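Local coordinates for acyl-[acyl-carrier-protein]--UDP-N-acetylglucosamine O-acyltransferase (Acinetobacter baumannii, PDB 4E6U), which catalyses transfer of an acyl chain from acyl carrier protein to UDP-N-acetylglucosamine, a step of lipopolysaccharide synthesis, probably as a homotrimer, at residues Phe137-Val141 and Val155-Ser159. Sequence-based numbering, arbitrary orientation.
With EDO (1,2-ethanediol), chain J.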
# COMPACT_ATOMS: atom_id res chain seq x y z
N PHE A 137 -5.59 -12.69 3.23
CA PHE A 137 -4.74 -11.70 2.59
C PHE A 137 -4.56 -10.57 3.59
O PHE A 137 -5.54 -9.90 3.94
CB PHE A 137 -5.39 -11.16 1.33
CG PHE A 137 -5.74 -12.22 0.33
CD1 PHE A 137 -4.84 -12.57 -0.67
CD2 PHE A 137 -6.95 -12.90 0.41
CE1 PHE A 137 -5.15 -13.55 -1.59
CE2 PHE A 137 -7.28 -13.87 -0.50
CZ PHE A 137 -6.38 -14.20 -1.52
N ALA A 138 -3.35 -10.38 4.07
CA ALA A 138 -3.07 -9.31 5.02
C ALA A 138 -3.07 -7.95 4.33
O ALA A 138 -3.25 -7.84 3.12
CB ALA A 138 -1.76 -9.56 5.76
N ASN A 139 -2.92 -6.91 5.12
CA ASN A 139 -3.08 -5.57 4.59
C ASN A 139 -2.22 -5.28 3.38
O ASN A 139 -1.06 -5.71 3.33
CB ASN A 139 -2.72 -4.53 5.67
CG ASN A 139 -3.79 -4.40 6.71
OD1 ASN A 139 -4.27 -5.39 7.23
ND2 ASN A 139 -4.17 -3.15 7.03
N ASN A 140 -2.75 -4.52 2.44
CA ASN A 140 -1.96 -4.00 1.31
C ASN A 140 -1.42 -5.07 0.34
O ASN A 140 -0.45 -4.82 -0.38
CB ASN A 140 -0.79 -3.11 1.80
CG ASN A 140 -1.25 -1.88 2.56
OD1 ASN A 140 -2.27 -1.28 2.25
ND2 ASN A 140 -0.48 -1.49 3.55
N VAL A 141 -2.05 -6.23 0.33
CA VAL A 141 -1.64 -7.29 -0.61
C VAL A 141 -2.16 -6.97 -2.01
O VAL A 141 -3.33 -6.61 -2.17
CB VAL A 141 -2.10 -8.66 -0.11
CG1 VAL A 141 -2.02 -9.70 -1.24
CG2 VAL A 141 -1.26 -9.09 1.07
N VAL A 155 -1.25 -14.85 2.90
CA VAL A 155 -0.36 -13.91 2.22
C VAL A 155 -0.05 -12.76 3.16
O VAL A 155 -0.94 -11.99 3.55
CB VAL A 155 -0.95 -13.39 0.91
CG1 VAL A 155 0.08 -12.52 0.16
CG2 VAL A 155 -1.46 -14.55 0.03
N GLY A 156 1.21 -12.64 3.56
CA GLY A 156 1.62 -11.61 4.50
C GLY A 156 1.51 -10.20 3.94
O GLY A 156 1.51 -9.98 2.73
N GLY A 157 1.44 -9.25 4.85
CA GLY A 157 1.12 -7.87 4.49
C GLY A 157 2.11 -7.25 3.54
O GLY A 157 3.32 -7.52 3.60
N ASN A 158 1.60 -6.40 2.66
CA ASN A 158 2.40 -5.62 1.75
C ASN A 158 3.17 -6.49 0.74
O ASN A 158 4.25 -6.12 0.26
CB ASN A 158 3.36 -4.69 2.50
CG ASN A 158 3.82 -3.56 1.64
OD1 ASN A 158 3.12 -3.17 0.70
ND2 ASN A 158 5.01 -3.04 1.93
N SER A 159 2.62 -7.66 0.45
CA SER A 159 3.19 -8.53 -0.57
C SER A 159 2.50 -8.29 -1.91
O SER A 159 1.36 -7.79 -1.96
CB SER A 159 3.07 -9.99 -0.18
OG SER A 159 3.83 -10.26 0.99
C1 EDO J . -1.96 -5.87 9.71
O1 EDO J . -2.20 -6.92 8.77
C2 EDO J . -1.05 -4.80 9.11
O2 EDO J . -0.37 -5.33 7.96
O HOH W 1 1.51 -3.66 -1.61
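Ala138 and Val155 join two successive coils of the left-handed parallel beta-helix characteristic of hexapeptide-repeat acyltransferases. The N-H of Ala138 reaches the carbonyl oxygen of Val155 (N to O 2.9 Å), continuing the parallel pairing of Phe137 with Val155 into the corner. There each coil makes a type II turn, Ala138 to Val141 and Gly156 to Ser159, and the two turns stack one on the other, Asn140 over Asn158. A second backbone bond, from Asn158 N to Asn139 O at 2.8 Å, ties them together; the CA of Gly157 makes an additional C-H...O contact with that same carbonyl oxygen. Asn140 and Asn158 occupy the third position of their turns with positive phi (65° and 64°), a backbone shape that asparagine tolerates better than most residues.

Inside the coil, the branched side chain of Val155 fills the interior between two neighbours. With CG1 anti to its backbone N (chi1 -174°), it sends that methyl to Val141 CG1 at 3.8 Å, while its CG2 meets the ring of Phe137 obliquely. At the corner, the small methyl of Ala138 fits closely over the next coil, its CB 3.3 Å from Gly157 N.

The polar side chains also reach beyond the pair of coils. Asn139 OD1 accepts hydrogen bonds from O1 of an ethanediol, probably from the crystallisation liquor, and from Gln75 of a second subunit. Asn158 forms weak amide-to-amide hydrogen bonds with Asn158 of both other subunits, placing this corner at the trimer interface. Ser159 OG accepts from Ser177 N of the following coil, while its single proton may go to Gly156 O or, more weakly, Gly174 O. Between the corners, a water lies within hydrogen-bonding distance of both Asn140 O (2.6 Å) and Asn158 OD1, though other acceptors compete for its protons.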